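Local structure of aftrax (Archaeoglobus fulgidus, 3ZC0) at residues E[50-60]-E[81-91]; E[109-119]-E[162-173]. The protein recognises and cleaves duplex RNA as a magnesium-binding, TRAX-like member of the Translin family. The protein carries 1 engineered substitution. All coordinates share one frame; numbering follows the deposited sequence.

Contact 1: residues E[50-60]-E[81-91]; sequences EQELKKAIELL and MQELVEAIAFK. With MG (magnesium ion), chain U.
Leu84 enters segment 50-60 (helix 46-64) as a knob, seated in a hole formed by Leu53, Ala56, Ile57 and Leu60. Its CB points toward the opposing helix, and chi1 of -172° sets CG anti to the backbone N, from where the two methyls part. CD1 goes into the hole: it lies 4.0 Å from Leu53 CD2, with Ile57 CG1 4.1 Å away on a side chain that runs at about a right angle to the leucine. Ala56 CB also touches this methyl, 4.1 Å from Leu84 CD1. The other methyl, CD2, turns to Leu60 and packs 3.6 Å from that residue's CG. This is a single knob-into-hole between two helices that run roughly antiparallel, strongly inclined, in the all-helical Translin-family chain; the local axes come within 11.0 Å of each other and enclose 141°. One turn after the knob, Ile88 prolongs the apolar seam, its CG1 4.2 Å from Leu53 CD2, while at the other end Leu60 reaches Met81. Polar groups close the seam at the start of segment 50-60. Glu50 bends at chi2 (62°) and brings its carboxylate across the Lys91 chain, where OE1 lies nearer CE than NZ; the salt bridge from Glu50 OE1 to Lys91 NZ is accordingly loose, a long 3.7 Å. On the other side of helix 73-94, Glu86 extends away from the packing and binds magnesium through OE2 at 2.2 Å, in a site shared with a water, Glu121 and a phosphate of the bound RNA.

Contact 2: residues E[109-119]-E[162-173]; sequences AAFLNGFAAAV and LVSGLRKKLDVA. Engineered in segment 109-119: Ala117 (natural residue Asp).
The amide of Asn113 meets the turn that leads into helix 166-187, with the ammonium of Lys169 standing over its face, NZ 3.4 Å from Asn113 CG. The two side chains cross at about a right angle. The end of the amide lies by Ser164 and the backbone N of Leu166. Two further flat groups belong to the helix bearing this asparagine. One face of the Phe111 ring takes Phe115 CE1, offset toward the rim, and Leu112 CD1 lies in plane at its edge; the Phe115 ring has Phe111 O at its own edge. These phenyl groups serve other neighbours, Phe115 packing on Val85 and Ala89 of helix 73-94.

Helices 108-132 and 166-187 pack side by side, their local axes nearly parallel (19°) and 8.7 Å apart, a close approach consistent with the alanines at the interface, Ala109, Ala116 and Ala173. Ala116 CB sits 3.9 Å from Lys169 CB, and Leu170, its CG anti to the carbonyl carbon (chi1 -80°), brings CD2 to 4.0 Å from Ala116 CB. Farther along, Val119 CG1 packs 3.7 Å from Ala173 CB. Helix 135-153 packs on both, Leu152 on Ala116 and Met153 on Leu170, and Cys9 of the second subunit on Leu112. Residues 163-166 form a type II' beta turn in which Ser164 OG donates to Val163 O (2.9 Å) from above the carbonyl plane. The Leu112 and Val163 side chains cross at about a right angle, Leu112 CD2 4.1 Å from Val163 CG2.

Ala117, engineered (Asp in the natural sequence), has its side chain about 5 Å from the magnesium ion. The contact thus sets a polar cluster of Asn113, Ser164 and Lys169 among otherwise apolar packing.

After the long N-terminal helix 6-42, the chain enters helix 46-64, and contact 1 closes a loop when helix 73-94 packs back against it, with 20 residues between the segments. Contact 2 opens only afterwards, on helix 108-132, and is completed when helix 166-187 returns beside it, beyond an excursion of 42 residues that includes helix 135-153. The two closures therefore follow in series, neither nesting nor crossing. Their centres lie about 17 Å apart, yet they touch: Gln82 meets Asn113 and Lys169, while Ala89 and Val85 pack on helix 108-132. The 73-94/108-132 interface thereby joins the two helix pairs side by side and brings Glu86 and Glu121 to a common magnesium ion.

Contact 1: residues E[50-60]-E[81-91]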
# COMPACT_ATOMS: atom_id res chain seq x y z
N GLU E 50 2.84 37.95 9.75
CA GLU E 50 2.66 38.90 8.65
C GLU E 50 3.93 38.96 7.79
O GLU E 50 3.87 38.90 6.55
CB GLU E 50 2.32 40.28 9.20
CG GLU E 50 2.10 41.31 8.12
CD GLU E 50 0.93 40.94 7.25
OE1 GLU E 50 -0.20 40.89 7.78
OE2 GLU E 50 1.15 40.69 6.04
N GLN E 51 5.07 39.06 8.46
CA GLN E 51 6.35 39.06 7.75
C GLN E 51 6.53 37.81 6.89
O GLN E 51 6.80 37.91 5.69
CB GLN E 51 7.52 39.22 8.72
CG GLN E 51 8.18 40.59 8.64
CD GLN E 51 7.16 41.72 8.55
OE1 GLN E 51 6.77 42.14 7.45
NE2 GLN E 51 6.72 42.20 9.71
N GLU E 52 6.36 36.64 7.50
CA GLU E 52 6.51 35.39 6.77
C GLU E 52 5.60 35.28 5.54
O GLU E 52 6.05 34.85 4.45
CB GLU E 52 6.33 34.19 7.70
CG GLU E 52 7.50 33.95 8.66
CD GLU E 52 8.74 33.42 7.95
OE1 GLU E 52 8.67 33.20 6.72
OE2 GLU E 52 9.79 33.21 8.61
N LEU E 53 4.34 35.69 5.70
CA LEU E 53 3.40 35.70 4.57
C LEU E 53 3.89 36.62 3.45
O LEU E 53 3.72 36.32 2.26
CB LEU E 53 2.01 36.16 5.01
CG LEU E 53 0.79 35.44 4.42
CD1 LEU E 53 -0.44 36.30 4.55
CD2 LEU E 53 1.00 35.00 2.98
N LYS E 54 4.46 37.76 3.85
CA LYS E 54 5.06 38.66 2.88
C LYS E 54 6.13 37.90 2.09
O LYS E 54 6.06 37.86 0.85
CB LYS E 54 5.59 39.93 3.56
CG LYS E 54 6.80 40.61 2.91
CD LYS E 54 7.40 41.68 3.85
CE LYS E 54 8.78 42.14 3.39
NZ LYS E 54 8.71 43.17 2.31
N LYS E 55 7.07 37.26 2.79
CA LYS E 55 8.18 36.55 2.12
C LYS E 55 7.65 35.53 1.11
O LYS E 55 8.14 35.45 -0.03
CB LYS E 55 9.14 35.89 3.11
CG LYS E 55 9.82 36.84 4.12
CD LYS E 55 11.01 36.13 4.83
CE LYS E 55 11.75 37.03 5.83
NZ LYS E 55 11.02 37.21 7.13
N ALA E 56 6.62 34.79 1.53
CA ALA E 56 5.93 33.83 0.66
C ALA E 56 5.38 34.45 -0.62
O ALA E 56 5.71 34.02 -1.74
CB ALA E 56 4.82 33.16 1.42
N ILE E 57 4.52 35.45 -0.47
CA ILE E 57 3.92 36.12 -1.63
C ILE E 57 4.97 36.74 -2.58
O ILE E 57 4.78 36.81 -3.80
CB ILE E 57 2.91 37.16 -1.16
CG1 ILE E 57 1.64 36.45 -0.68
CG2 ILE E 57 2.62 38.14 -2.27
CD1 ILE E 57 0.71 37.35 0.12
N GLU E 58 6.09 37.17 -2.01
CA GLU E 58 7.17 37.68 -2.83
C GLU E 58 7.85 36.57 -3.61
O GLU E 58 8.26 36.78 -4.76
CB GLU E 58 8.17 38.46 -1.97
CG GLU E 58 7.62 39.79 -1.48
CD GLU E 58 8.60 40.57 -0.63
OE1 GLU E 58 9.58 39.97 -0.11
OE2 GLU E 58 8.38 41.79 -0.48
N LEU E 59 7.99 35.40 -3.00
CA LEU E 59 8.50 34.24 -3.74
C LEU E 59 7.57 33.80 -4.87
O LEU E 59 8.03 33.31 -5.90
CB LEU E 59 8.72 33.05 -2.82
CG LEU E 59 10.10 32.81 -2.22
CD1 LEU E 59 11.08 33.79 -2.80
CD2 LEU E 59 10.05 32.85 -0.68
N LEU E 60 6.26 33.97 -4.67
CA LEU E 60 5.29 33.57 -5.70
C LEU E 60 5.51 34.22 -7.06
O LEU E 60 5.07 33.69 -8.08
CB LEU E 60 3.87 33.88 -5.23
CG LEU E 60 2.68 33.06 -5.78
CD1 LEU E 60 1.76 33.93 -6.60
CD2 LEU E 60 3.09 31.81 -6.56
N MET E 81 1.31 26.14 -4.01
CA MET E 81 0.24 27.11 -4.25
C MET E 81 -0.98 26.85 -3.35
O MET E 81 -1.59 27.78 -2.83
CB MET E 81 -0.11 27.26 -5.74
CG MET E 81 0.95 28.08 -6.46
SD MET E 81 0.73 28.40 -8.21
CE MET E 81 -0.17 26.96 -8.76
N GLN E 82 -1.27 25.57 -3.12
CA GLN E 82 -2.24 25.19 -2.11
C GLN E 82 -1.92 25.73 -0.69
O GLN E 82 -2.81 26.27 -0.01
CB GLN E 82 -2.38 23.67 -2.09
CG GLN E 82 -3.38 23.16 -1.09
CD GLN E 82 -3.42 21.65 -1.07
OE1 GLN E 82 -3.57 21.04 -0.00
NE2 GLN E 82 -3.28 21.03 -2.24
N GLU E 83 -0.66 25.60 -0.25
CA GLU E 83 -0.27 26.14 1.08
C GLU E 83 -0.35 27.68 1.16
O GLU E 83 -0.66 28.25 2.21
CB GLU E 83 1.14 25.70 1.49
CG GLU E 83 1.34 24.20 1.58
CD GLU E 83 1.12 23.65 2.99
OE1 GLU E 83 0.44 24.30 3.82
OE2 GLU E 83 1.63 22.54 3.25
N LEU E 84 -0.07 28.33 0.04
CA LEU E 84 -0.15 29.78 -0.02
C LEU E 84 -1.61 30.22 0.09
O LEU E 84 -1.94 31.12 0.88
CB LEU E 84 0.45 30.29 -1.31
CG LEU E 84 0.62 31.79 -1.42
CD1 LEU E 84 1.03 32.40 -0.08
CD2 LEU E 84 1.68 32.04 -2.47
N VAL E 85 -2.48 29.58 -0.69
CA VAL E 85 -3.90 29.85 -0.55
C VAL E 85 -4.36 29.59 0.89
O VAL E 85 -5.04 30.44 1.47
CB VAL E 85 -4.78 29.05 -1.54
CG1 VAL E 85 -6.24 29.36 -1.29
CG2 VAL E 85 -4.41 29.39 -2.97
N GLU E 86 -3.97 28.46 1.48
CA GLU E 86 -4.37 28.14 2.85
C GLU E 86 -4.02 29.29 3.81
O GLU E 86 -4.89 29.81 4.52
CB GLU E 86 -3.73 26.82 3.33
CG GLU E 86 -4.10 26.36 4.77
CD GLU E 86 -3.27 25.18 5.26
OE1 GLU E 86 -2.38 24.73 4.51
OE2 GLU E 86 -3.48 24.68 6.38
N ALA E 87 -2.75 29.68 3.79
CA ALA E 87 -2.25 30.77 4.65
C ALA E 87 -3.00 32.08 4.46
O ALA E 87 -3.32 32.78 5.44
CB ALA E 87 -0.75 30.98 4.41
N ILE E 88 -3.27 32.42 3.19
CA ILE E 88 -4.01 33.65 2.90
C ILE E 88 -5.45 33.59 3.40
O ILE E 88 -5.89 34.46 4.14
CB ILE E 88 -4.03 33.99 1.42
CG1 ILE E 88 -2.64 34.42 0.94
CG2 ILE E 88 -5.03 35.11 1.19
CD1 ILE E 88 -2.42 34.21 -0.54
N ALA E 89 -6.18 32.56 2.98
CA ALA E 89 -7.55 32.36 3.44
C ALA E 89 -7.64 32.44 4.97
O ALA E 89 -8.49 33.14 5.51
CB ALA E 89 -8.10 31.05 2.94
N PHE E 90 -6.73 31.74 5.65
CA PHE E 90 -6.70 31.74 7.09
C PHE E 90 -6.53 33.16 7.65
O PHE E 90 -7.40 33.64 8.43
CB PHE E 90 -5.60 30.81 7.60
CG PHE E 90 -5.48 30.76 9.10
CD1 PHE E 90 -6.57 30.44 9.88
CD2 PHE E 90 -4.27 31.03 9.72
CE1 PHE E 90 -6.47 30.40 11.26
CE2 PHE E 90 -4.16 30.98 11.09
CZ PHE E 90 -5.26 30.67 11.87
N LYS E 91 -5.45 33.84 7.25
CA LYS E 91 -5.20 35.22 7.72
C LYS E 91 -6.42 36.09 7.50
O LYS E 91 -6.84 36.81 8.41
CB LYS E 91 -3.99 35.86 7.03
CG LYS E 91 -3.23 36.89 7.88
CD LYS E 91 -3.97 38.23 8.04
CE LYS E 91 -3.08 39.35 8.63
NZ LYS E 91 -2.55 39.13 10.03
MG MG U . -2.50 23.22 7.65
O HOH W 1 -4.48 22.73 7.96

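Contact 2: residues E[109-119]-E[162-173]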
# COMPACT_ATOMS: atom_id res chain seq x y z
N ALA E 109 -7.66 24.09 -8.65
CA ALA E 109 -7.56 23.06 -7.61
C ALA E 109 -6.75 23.49 -6.39
O ALA E 109 -7.05 23.07 -5.28
CB ALA E 109 -7.01 21.77 -8.18
N ALA E 110 -5.72 24.33 -6.59
CA ALA E 110 -4.92 24.81 -5.46
C ALA E 110 -5.70 25.81 -4.60
O ALA E 110 -5.47 25.95 -3.40
CB ALA E 110 -3.64 25.45 -5.94
N PHE E 111 -6.62 26.51 -5.25
CA PHE E 111 -7.45 27.51 -4.61
C PHE E 111 -8.41 26.76 -3.72
O PHE E 111 -8.43 26.94 -2.49
CB PHE E 111 -8.21 28.26 -5.71
CG PHE E 111 -9.00 29.43 -5.23
CD1 PHE E 111 -8.37 30.63 -4.95
CD2 PHE E 111 -10.39 29.35 -5.11
CE1 PHE E 111 -9.09 31.73 -4.52
CE2 PHE E 111 -11.11 30.44 -4.68
CZ PHE E 111 -10.47 31.63 -4.38
N LEU E 112 -9.19 25.89 -4.36
CA LEU E 112 -10.21 25.09 -3.68
C LEU E 112 -9.63 24.27 -2.50
O LEU E 112 -10.17 24.30 -1.37
CB LEU E 112 -10.92 24.17 -4.68
CG LEU E 112 -12.15 24.70 -5.41
CD1 LEU E 112 -12.09 26.19 -5.64
CD2 LEU E 112 -12.32 23.96 -6.72
N ASN E 113 -8.53 23.57 -2.78
CA ASN E 113 -7.82 22.78 -1.78
C ASN E 113 -7.27 23.64 -0.66
O ASN E 113 -7.30 23.25 0.50
CB ASN E 113 -6.66 22.00 -2.42
CG ASN E 113 -7.09 20.68 -3.01
OD1 ASN E 113 -8.20 20.20 -2.78
ND2 ASN E 113 -6.19 20.06 -3.77
N GLY E 114 -6.73 24.81 -1.01
CA GLY E 114 -6.21 25.73 -0.01
C GLY E 114 -7.28 26.16 0.98
O GLY E 114 -7.03 26.18 2.19
N PHE E 115 -8.46 26.50 0.48
CA PHE E 115 -9.53 26.93 1.38
C PHE E 115 -10.01 25.78 2.26
O PHE E 115 -10.17 25.95 3.51
CB PHE E 115 -10.70 27.55 0.60
CG PHE E 115 -10.50 29.02 0.30
CD1 PHE E 115 -9.82 29.43 -0.84
CD2 PHE E 115 -10.99 29.99 1.16
CE1 PHE E 115 -9.64 30.77 -1.12
CE2 PHE E 115 -10.82 31.33 0.89
CZ PHE E 115 -10.14 31.72 -0.25
N ALA E 116 -10.22 24.63 1.62
CA ALA E 116 -10.60 23.42 2.37
C ALA E 116 -9.60 23.15 3.50
O ALA E 116 -10.00 22.93 4.65
CB ALA E 116 -10.74 22.20 1.46
N ALA E 117 -8.32 23.22 3.17
CA ALA E 117 -7.24 23.10 4.14
C ALA E 117 -7.38 24.09 5.27
O ALA E 117 -7.14 23.75 6.44
CB ALA E 117 -5.91 23.32 3.45
N ALA E 118 -7.73 25.33 4.93
CA ALA E 118 -7.81 26.40 5.93
C ALA E 118 -8.86 26.11 6.99
O ALA E 118 -8.70 26.53 8.16
CB ALA E 118 -8.04 27.77 5.29
N VAL E 119 -9.92 25.39 6.60
CA VAL E 119 -10.91 24.93 7.60
C VAL E 119 -10.34 24.37 8.92
O VAL E 119 -10.81 24.71 10.01
CB VAL E 119 -11.89 23.91 7.02
CG1 VAL E 119 -12.97 23.56 8.06
CG2 VAL E 119 -12.54 24.48 5.78
N LEU E 162 -8.84 16.77 -11.85
CA LEU E 162 -9.21 18.16 -12.12
C LEU E 162 -9.33 18.98 -10.84
O LEU E 162 -9.06 20.18 -10.82
CB LEU E 162 -10.55 18.20 -12.85
CG LEU E 162 -10.50 18.08 -14.37
CD1 LEU E 162 -11.78 18.62 -15.03
CD2 LEU E 162 -9.26 18.79 -14.89
N VAL E 163 -9.73 18.29 -9.79
CA VAL E 163 -10.01 18.92 -8.51
C VAL E 163 -9.17 18.18 -7.45
O VAL E 163 -8.95 18.68 -6.35
CB VAL E 163 -11.55 18.88 -8.25
CG1 VAL E 163 -11.87 18.33 -6.92
CG2 VAL E 163 -12.18 20.28 -8.46
N SER E 164 -8.66 17.01 -7.84
CA SER E 164 -7.76 16.17 -7.02
C SER E 164 -8.21 15.90 -5.58
O SER E 164 -9.19 15.19 -5.34
CB SER E 164 -6.32 16.71 -7.02
OG SER E 164 -6.18 17.83 -6.16
N GLY E 165 -7.49 16.46 -4.61
CA GLY E 165 -7.73 16.10 -3.23
C GLY E 165 -9.03 16.57 -2.57
O GLY E 165 -9.32 16.14 -1.45
N LEU E 166 -9.79 17.41 -3.25
CA LEU E 166 -10.92 18.12 -2.64
C LEU E 166 -11.86 17.26 -1.78
O LEU E 166 -12.09 17.57 -0.63
CB LEU E 166 -11.74 18.84 -3.70
CG LEU E 166 -12.17 20.28 -3.44
CD1 LEU E 166 -13.53 20.51 -4.05
CD2 LEU E 166 -12.19 20.59 -1.98
N ARG E 167 -12.42 16.18 -2.33
CA ARG E 167 -13.39 15.37 -1.59
C ARG E 167 -12.87 14.92 -0.22
O ARG E 167 -13.55 15.10 0.81
CB ARG E 167 -13.82 14.16 -2.42
CG ARG E 167 -15.30 14.15 -2.76
CD ARG E 167 -16.14 13.87 -1.52
NE ARG E 167 -17.57 13.94 -1.80
CZ ARG E 167 -18.46 14.54 -1.02
NH1 ARG E 167 -18.07 15.13 0.11
NH2 ARG E 167 -19.74 14.55 -1.36
N LYS E 168 -11.66 14.35 -0.21
CA LYS E 168 -11.05 13.92 1.05
C LYS E 168 -10.89 15.11 2.00
O LYS E 168 -11.26 15.01 3.18
CB LYS E 168 -9.71 13.21 0.83
N LYS E 169 -10.37 16.22 1.49
CA LYS E 169 -10.13 17.40 2.33
C LYS E 169 -11.42 17.88 2.95
O LYS E 169 -11.46 18.17 4.14
CB LYS E 169 -9.48 18.55 1.55
CG LYS E 169 -8.09 18.22 0.98
CD LYS E 169 -7.09 19.33 1.29
CE LYS E 169 -5.70 18.96 0.75
NZ LYS E 169 -5.73 18.64 -0.72
N LEU E 170 -12.47 17.93 2.14
CA LEU E 170 -13.77 18.41 2.59
C LEU E 170 -14.36 17.48 3.63
O LEU E 170 -15.01 17.94 4.57
CB LEU E 170 -14.73 18.60 1.42
CG LEU E 170 -14.48 19.91 0.67
CD1 LEU E 170 -15.44 20.10 -0.48
CD2 LEU E 170 -14.55 21.09 1.63
N ASP E 171 -14.15 16.17 3.47
CA ASP E 171 -14.61 15.23 4.51
C ASP E 171 -13.91 15.49 5.83
O ASP E 171 -14.57 15.63 6.89
CB ASP E 171 -14.48 13.78 4.06
CG ASP E 171 -15.61 13.37 3.13
OD1 ASP E 171 -16.62 14.11 3.10
OD2 ASP E 171 -15.49 12.33 2.46
N VAL E 172 -12.58 15.59 5.78
CA VAL E 172 -11.82 16.02 6.95
C VAL E 172 -12.42 17.30 7.54
O VAL E 172 -12.72 17.35 8.73
CB VAL E 172 -10.35 16.24 6.60
CG1 VAL E 172 -9.53 16.67 7.86
CG2 VAL E 172 -9.80 14.99 5.95
N ALA E 173 -12.61 18.30 6.71
CA ALA E 173 -13.20 19.56 7.14
C ALA E 173 -14.53 19.36 7.86
O ALA E 173 -14.74 19.94 8.92
CB ALA E 173 -13.34 20.51 5.97